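PDB 3B40: probable dipeptidase from Pseudomonas aeruginosa, which probably hydrolyses dipeptides in a metal-dependent reaction. Local coordinates for residues 50-55 against 111-116; 100-105 against 131-136. The protein carries 11 engineered substitutions. All blocks are in the same frame, centred on the assembly; numbering follows the deposited sequence.

In the fold
Contacts 1 and 2 meet where the short strand 113-115, which follows helix 87-108 in the chain, pairs in parallel with strand 131-138. Their centres are about 9 Å apart, on one side of the molecule. The join is made by backbone: Gln112 O lies 2.8 Å from Phe131 N, and Ala116 N lies 2.8 Å from Ile133 O, both probable hydrogen bonds. Contact 1 sets the start of helix 52-58 against strand 113-115, partly open to solvent, whereas contact 2 buries helix 87-108 on strand 131-138. Asp89 and His93, which bind a calcium ion, belong to the helix of contact 2 but precede its segment 100-105.

Contact 1 of 2, residues 50-55 against 111-116; sequences LDLVKA and NQVGIA
The methyl CD1 of Leu52 lies across the flank of Gln112. Leu52 CD1 is 4.0 Å from Gln112 CB and 3.9 Å from Gln112 OE1, so it touches both the root and the amide end of the side chain. The two side chains cross at an angle in van der Waals contact; no hydrogen bond crosses between 50-55 and 111-116. On the next residue, Val113, one branch does the work. CG2 stands beside the backbone N while CG1 is anti to it (chi1 -161°), and Val113 CG2 rests against both methyls of Leu52, with Leu52 CD2 at 3.7 Å. Leu52 thus straddles two consecutive residues, the second of them in strand 113-115, a short strand of the parallel sheet in this TIM-barrel-type fold. Leu52 is the first residue of helix 52-58, and Asp51 before it is the N-cap; Asp51 OD1 accepts from Lys54 N at 2.7 Å in a nearly straight bond (167°). The other carboxylate oxygen, Asp51 OD2, offers its syn lone pair to Lys54 NZ at 2.6 Å in a salt bridge. Lys54 NZ also makes a salt bridge to Asp45 and a hydrogen bond to the carbonyl oxygen of Gly46. Further along 111-116, Gly114 and Ala116 hydrogen-bond through their backbones to strand 131-138, and the side chain of Ile115 packs on Met135 there.

Contact 2 of 2, residues 100-105 against 131-136; sequences KILTGM and FAIVMS
Leu102 and Ile133 cross at a slant in the middle of a helix-on-sheet packing, where helix 87-108 lies on strand 131-138 of the curled parallel sheet expected of a TIM-barrel relative. The short segments run nearly antiparallel, at 152° between their directions, with axes 10.6 Å apart. The CB of each points toward the other segment, and Leu102 CD2 reaches Ile133 CD1 at 3.9 Å. Leu102 CD2 is also 4.2 Å from Ile133 CG2, the shorter branch of the isoleucine.

The two methyls of Leu102 serve different residues of the strand. While CD2 faces Ile133, Leu102 CD1 meets Met135 CE, the terminal methyl, at 4.2 Å. Met135 leaves its backbone extended, CG anti to the backbone N (chi1 -177°), and only the bend at its last torsion (-65°) turns CE back onto the leucine. One turn of helix later, Met105 comes to the same methyl that Leu102 CD2 touches, Ile133 CD1, crossing the isoleucine side chain obliquely.

All four residues are buried, and no hydrogen bond links the segments, so the fit rests on apolar contact alone. Strand 62-68 adds Leu65, which touches both Leu102 and Ile133. On the strand's other face, Ala132 and Val134 pack on helix 119-127, which leaves 131-138 between two helices. Ile133 CD1 is the point where the helix residues converge: besides the leucine methyl, it has the sulfur of Met105, SD, at 4.1 Å and the methyl CE of Met105 at 4.2 Å.

Contact 1 of 2, residues 50-55 against 111-116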
ATOM      1  N   LEU A  50       1.878 -10.062  -9.990  1.00 15.38           N
ATOM      2  CA  LEU A  50       3.217 -10.447  -9.587  1.00 15.28           C
ATOM      3  C   LEU A  50       3.457 -11.969  -9.727  1.00 16.24           C
ATOM      4  O   LEU A  50       2.696 -12.795  -9.195  1.00 15.61           O
ATOM      5  CB  LEU A  50       3.506 -10.018  -8.137  1.00 14.25           C
ATOM      6  CG  LEU A  50       4.747 -10.626  -7.432  1.00 13.13           C
ATOM      7  CD1 LEU A  50       6.147 -10.131  -7.980  1.00 14.72           C
ATOM      8  CD2 LEU A  50       4.691 -10.516  -5.903  1.00 15.62           C
ATOM      9  N   ASP A  51       4.567 -12.309 -10.364  1.00 17.22           N
ATOM     10  CA  ASP A  51       5.130 -13.681 -10.318  1.00 18.44           C
ATOM     11  C   ASP A  51       6.608 -13.603 -10.660  1.00 18.30           C
ATOM     12  O   ASP A  51       7.090 -12.530 -10.987  1.00 17.73           O
ATOM     13  CB  ASP A  51       4.378 -14.637 -11.254  1.00 18.18           C
ATOM     14  CG  ASP A  51       4.188 -14.060 -12.644  1.00 19.73           C
ATOM     15  OD1 ASP A  51       5.208 -13.890 -13.377  1.00 21.83           O
ATOM     16  OD2 ASP A  51       3.008 -13.810 -13.019  1.00 18.47           O
ATOM     17  N   LEU A  52       7.335 -14.723 -10.583  1.00 19.09           N
ATOM     18  CA  LEU A  52       8.778 -14.661 -10.817  1.00 19.35           C
ATOM     19  C   LEU A  52       9.142 -14.360 -12.278  1.00 19.05           C
ATOM     20  O   LEU A  52      10.159 -13.747 -12.556  1.00 19.36           O
ATOM     21  CB  LEU A  52       9.494 -15.902 -10.276  1.00 20.01           C
ATOM     22  CG  LEU A  52       9.413 -16.184  -8.762  1.00 20.25           C
ATOM     23  CD1 LEU A  52      10.029 -17.555  -8.455  1.00 21.96           C
ATOM     24  CD2 LEU A  52      10.067 -15.112  -7.913  1.00 20.31           C
ATOM     25  N   VAL A  53       8.288 -14.790 -13.198  1.00 19.23           N
ATOM     26  CA  VAL A  53       8.441 -14.501 -14.627  1.00 18.59           C
ATOM     27  C   VAL A  53       8.293 -13.010 -14.953  1.00 18.24           C
ATOM     28  O   VAL A  53       9.168 -12.411 -15.611  1.00 16.81           O
ATOM     29  CB  VAL A  53       7.439 -15.336 -15.480  1.00 18.81           C
ATOM     30  CG1 VAL A  53       7.573 -14.984 -16.986  1.00 19.74           C
ATOM     31  CG2 VAL A  53       7.677 -16.846 -15.262  1.00 19.33           C
ATOM     32  N   LYS A  54       7.198 -12.397 -14.481  1.00 17.86           N
ATOM     33  CA  LYS A  54       6.970 -10.965 -14.744  1.00 17.81           C
ATOM     34  C   LYS A  54       8.102 -10.147 -14.113  1.00 17.69           C
ATOM     35  O   LYS A  54       8.611  -9.232 -14.735  1.00 18.01           O
ATOM     36  CB  LYS A  54       5.599 -10.499 -14.238  1.00 17.30           C
ATOM     37  CG  LYS A  54       4.395 -11.093 -14.982  1.00 19.02           C
ATOM     38  CD  LYS A  54       3.085 -10.618 -14.356  1.00 18.89           C
ATOM     39  CE  LYS A  54       1.877 -11.112 -15.100  1.00 19.29           C
ATOM     40  NZ  LYS A  54       1.752 -12.582 -14.877  1.00 19.07           N
ATOM     41  N   ALA A  55       8.532 -10.523 -12.904  1.00 18.14           N
ATOM     42  CA  ALA A  55       9.550  -9.760 -12.170  1.00 19.04           C
ATOM     43  C   ALA A  55      10.914  -9.836 -12.809  1.00 20.06           C
ATOM     44  O   ALA A  55      11.632  -8.836 -12.828  1.00 20.14           O
ATOM     45  CB  ALA A  55       9.622 -10.190 -10.688  1.00 19.22           C
ATOM     46  N   ASN A 111      16.887 -20.764  -5.133  1.00 24.55           N
ATOM     47  CA  ASN A 111      17.800 -20.068  -6.035  1.00 25.07           C
ATOM     48  C   ASN A 111      17.129 -18.851  -6.657  1.00 24.21           C
ATOM     49  O   ASN A 111      17.766 -18.086  -7.356  1.00 24.62           O
ATOM     50  CB  ASN A 111      18.294 -21.002  -7.146  1.00 25.34           C
ATOM     51  CG  ASN A 111      18.913 -22.279  -6.603  1.00 28.27           C
ATOM     52  OD1 ASN A 111      19.737 -22.239  -5.690  1.00 29.92           O
ATOM     53  ND2 ASN A 111      18.490 -23.423  -7.141  1.00 30.08           N
ATOM     54  N   GLN A 112      15.834 -18.679  -6.420  1.00 23.29           N
ATOM     55  CA  GLN A 112      15.085 -17.631  -7.131  1.00 22.35           C
ATOM     56  C   GLN A 112      14.515 -16.532  -6.225  1.00 21.62           C
ATOM     57  O   GLN A 112      14.239 -15.418  -6.700  1.00 21.96           O
ATOM     58  CB  GLN A 112      13.953 -18.250  -7.958  1.00 22.71           C
ATOM     59  CG  GLN A 112      14.388 -19.060  -9.174  1.00 24.80           C
ATOM     60  CD  GLN A 112      13.257 -19.243 -10.166  1.00 28.84           C
ATOM     61  OE1 GLN A 112      12.925 -18.330 -10.942  1.00 31.51           O
ATOM     62  NE2 GLN A 112      12.646 -20.418 -10.148  1.00 30.07           N
ATOM     63  N   VAL A 113      14.309 -16.860  -4.948  1.00 20.43           N
ATOM     64  CA  VAL A 113      13.637 -15.976  -3.977  1.00 19.76           C
ATOM     65  C   VAL A 113      14.286 -16.040  -2.608  1.00 18.93           C
ATOM     66  O   VAL A 113      14.665 -17.113  -2.158  1.00 18.70           O
ATOM     67  CB  VAL A 113      12.163 -16.407  -3.731  1.00 20.09           C
ATOM     68  CG1 VAL A 113      11.374 -15.262  -3.133  1.00 20.04           C
ATOM     69  CG2 VAL A 113      11.499 -16.907  -5.013  1.00 20.21           C
ATOM     70  N   GLY A 114      14.392 -14.891  -1.936  1.00 18.13           N
ATOM     71  CA  GLY A 114      14.675 -14.871  -0.497  1.00 17.05           C
ATOM     72  C   GLY A 114      13.869 -13.804   0.258  1.00 16.48           C
ATOM     73  O   GLY A 114      13.296 -12.906  -0.340  1.00 15.39           O
ATOM     74  N   ILE A 115      13.890 -13.871   1.585  1.00 15.92           N
ATOM     75  CA  ILE A 115      13.323 -12.799   2.405  1.00 16.06           C
ATOM     76  C   ILE A 115      14.465 -11.956   2.972  1.00 15.64           C
ATOM     77  O   ILE A 115      15.420 -12.495   3.527  1.00 15.88           O
ATOM     78  CB  ILE A 115      12.399 -13.350   3.524  1.00 15.81           C
ATOM     79  CG1 ILE A 115      11.228 -14.116   2.904  1.00 17.87           C
ATOM     80  CG2 ILE A 115      11.830 -12.205   4.392  1.00 16.14           C
ATOM     81  CD1 ILE A 115      10.400 -14.961   3.929  1.00 17.41           C
ATOM     82  N   ALA A 116      14.378 -10.642   2.784  1.00 14.69           N
ATOM     83  CA  ALA A 116      15.331  -9.677   3.337  1.00 14.38           C
ATOM     84  C   ALA A 116      14.937  -9.217   4.746  1.00 15.10           C
ATOM     85  O   ALA A 116      13.825  -8.714   4.958  1.00 14.99           O
ATOM     86  CB  ALA A 116      15.412  -8.483   2.416  1.00 14.43           C
TER

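Contact 2 of 2, residues 100-105 against 131-136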
ATOM      1  N   LYS A 100       2.624 -18.520   5.350  1.00 19.96           N
ATOM      2  CA  LYS A 100       3.000 -19.813   4.783  1.00 20.50           C
ATOM      3  C   LYS A 100       3.327 -19.701   3.293  1.00 19.35           C
ATOM      4  O   LYS A 100       4.219 -20.391   2.800  1.00 18.41           O
ATOM      5  CB  LYS A 100       1.900 -20.845   4.998  1.00 21.16           C
ATOM      6  CG  LYS A 100       1.959 -21.546   6.355  1.00 25.25           C
ATOM      7  CD  LYS A 100       0.707 -22.411   6.555  1.00 30.40           C
ATOM      8  CE  LYS A 100       0.640 -23.592   5.551  1.00 33.10           C
ATOM      9  NZ  LYS A 100       1.019 -24.909   6.147  1.00 35.61           N
ATOM     10  N   ILE A 101       2.609 -18.831   2.582  1.00 18.30           N
ATOM     11  CA  ILE A 101       2.917 -18.560   1.161  1.00 18.66           C
ATOM     12  C   ILE A 101       4.355 -18.034   0.962  1.00 18.93           C
ATOM     13  O   ILE A 101       5.120 -18.526   0.088  1.00 19.69           O
ATOM     14  CB  ILE A 101       1.878 -17.590   0.524  1.00 18.69           C
ATOM     15  CG1 ILE A 101       0.508 -18.274   0.404  1.00 18.65           C
ATOM     16  CG2 ILE A 101       2.365 -17.061  -0.886  1.00 18.32           C
ATOM     17  CD1 ILE A 101      -0.614 -17.336  -0.141  1.00 18.42           C
ATOM     18  N   LEU A 102       4.726 -17.056   1.782  1.00 18.64           N
ATOM     19  CA  LEU A 102       6.010 -16.358   1.671  1.00 19.18           C
ATOM     20  C   LEU A 102       7.191 -17.236   2.031  1.00 19.23           C
ATOM     21  O   LEU A 102       8.162 -17.320   1.288  1.00 20.34           O
ATOM     22  CB  LEU A 102       6.019 -15.078   2.527  1.00 18.24           C
ATOM     23  CG  LEU A 102       5.036 -13.970   2.099  1.00 20.28           C
ATOM     24  CD1 LEU A 102       5.053 -12.815   3.081  1.00 19.19           C
ATOM     25  CD2 LEU A 102       5.410 -13.472   0.689  1.00 17.41           C
ATOM     26  N   THR A 103       7.127 -17.895   3.175  1.00 20.41           N
ATOM     27  CA  THR A 103       8.220 -18.788   3.550  1.00 20.75           C
ATOM     28  C   THR A 103       8.230 -20.003   2.614  1.00 20.84           C
ATOM     29  O   THR A 103       9.283 -20.612   2.368  1.00 20.84           O
ATOM     30  CB  THR A 103       8.105 -19.227   5.012  1.00 20.89           C
ATOM     31  OG1 THR A 103       6.838 -19.834   5.225  1.00 20.68           O
ATOM     32  CG2 THR A 103       8.240 -18.030   5.961  1.00 22.77           C
ATOM     33  N   GLY A 104       7.058 -20.356   2.093  1.00 20.44           N
ATOM     34  CA  GLY A 104       6.957 -21.475   1.170  1.00 21.14           C
ATOM     35  C   GLY A 104       7.601 -21.191  -0.183  1.00 21.50           C
ATOM     36  O   GLY A 104       8.090 -22.117  -0.822  1.00 22.77           O
ATOM     37  N   MET A 105       7.596 -19.923  -0.619  1.00 20.61           N
ATOM     38  CA  MET A 105       8.208 -19.492  -1.883  1.00 20.12           C
ATOM     39  C   MET A 105       9.713 -19.656  -1.791  1.00 20.54           C
ATOM     40  O   MET A 105      10.333 -20.093  -2.739  1.00 21.00           O
ATOM     41  CB  MET A 105       7.890 -18.005  -2.237  1.00 19.65           C
ATOM     42  CG  MET A 105       6.433 -17.695  -2.595  1.00 21.57           C
ATOM     43  SD  MET A 105       5.992 -15.916  -2.705  1.00 18.12           S
ATOM     44  CE  MET A 105       6.939 -15.464  -4.147  1.00 16.40           C
ATOM     45  N   PHE A 131      14.844 -12.716  -6.147  1.00 20.30           N
ATOM     46  CA  PHE A 131      13.812 -11.737  -5.828  1.00 18.26           C
ATOM     47  C   PHE A 131      13.770 -11.570  -4.310  1.00 17.54           C
ATOM     48  O   PHE A 131      13.652 -12.545  -3.565  1.00 16.20           O
ATOM     49  CB  PHE A 131      12.457 -12.215  -6.329  1.00 18.24           C
ATOM     50  CG  PHE A 131      11.335 -11.225  -6.123  1.00 17.09           C
ATOM     51  CD1 PHE A 131      11.177 -10.138  -6.983  1.00 17.73           C
ATOM     52  CD2 PHE A 131      10.411 -11.402  -5.087  1.00 18.11           C
ATOM     53  CE1 PHE A 131      10.110  -9.242  -6.815  1.00 16.79           C
ATOM     54  CE2 PHE A 131       9.345 -10.498  -4.908  1.00 15.31           C
ATOM     55  CZ  PHE A 131       9.214  -9.418  -5.767  1.00 16.41           C
ATOM     56  N   ALA A 132      13.858 -10.323  -3.867  1.00 16.52           N
ATOM     57  CA  ALA A 132      13.932 -10.020  -2.433  1.00 16.66           C
ATOM     58  C   ALA A 132      12.580  -9.597  -1.859  1.00 16.92           C
ATOM     59  O   ALA A 132      12.052  -8.502  -2.137  1.00 16.94           O
ATOM     60  CB  ALA A 132      14.988  -8.975  -2.163  1.00 15.72           C
ATOM     61  N   ILE A 133      12.000 -10.493  -1.081  1.00 17.43           N
ATOM     62  CA  ILE A 133      10.761 -10.192  -0.363  1.00 17.24           C
ATOM     63  C   ILE A 133      11.076  -9.427   0.903  1.00 17.18           C
ATOM     64  O   ILE A 133      11.937  -9.844   1.691  1.00 17.09           O
ATOM     65  CB  ILE A 133      10.016 -11.482   0.011  1.00 17.81           C
ATOM     66  CG1 ILE A 133       9.457 -12.158  -1.245  1.00 18.16           C
ATOM     67  CG2 ILE A 133       8.895 -11.206   1.059  1.00 17.53           C
ATOM     68  CD1 ILE A 133       8.950 -13.579  -0.993  1.00 17.86           C
ATOM     69  N   VAL A 134      10.385  -8.306   1.103  1.00 16.36           N
ATOM     70  CA  VAL A 134      10.392  -7.635   2.386  1.00 17.43           C
ATOM     71  C   VAL A 134       9.040  -7.976   3.023  1.00 16.83           C
ATOM     72  O   VAL A 134       7.987  -7.706   2.438  1.00 17.12           O
ATOM     73  CB  VAL A 134      10.589  -6.104   2.245  1.00 17.53           C
ATOM     74  CG1 VAL A 134      10.338  -5.405   3.595  1.00 19.24           C
ATOM     75  CG2 VAL A 134      11.997  -5.803   1.713  1.00 17.40           C
ATOM     76  N   MET A 135       9.082  -8.663   4.164  1.00 16.77           N
ATOM     77  CA  MET A 135       7.871  -9.163   4.791  1.00 14.69           C
ATOM     78  C   MET A 135       7.313  -7.993   5.556  1.00 15.64           C
ATOM     79  O   MET A 135       7.956  -7.491   6.472  1.00 14.65           O
ATOM     80  CB  MET A 135       8.160 -10.275   5.794  1.00 14.68           C
ATOM     81  CG  MET A 135       6.880 -10.874   6.424  1.00 14.48           C
ATOM     82  SD  MET A 135       7.139 -12.360   7.496  1.00 10.06           S
ATOM     83  CE  MET A 135       7.728 -13.513   6.241  1.00 17.73           C
ATOM     84  N   SER A 136       6.122  -7.553   5.170  1.00 15.75           N
ATOM     85  CA  SER A 136       5.494  -6.431   5.882  1.00 16.33           C
ATOM     86  C   SER A 136       4.230  -6.971   6.536  1.00 15.91           C
ATOM     87  O   SER A 136       3.949  -8.162   6.432  1.00 16.21           O
ATOM     88  CB  SER A 136       5.209  -5.268   4.931  1.00 15.76           C
ATOM     89  OG  SER A 136       4.469  -5.703   3.792  1.00 16.85           O
TER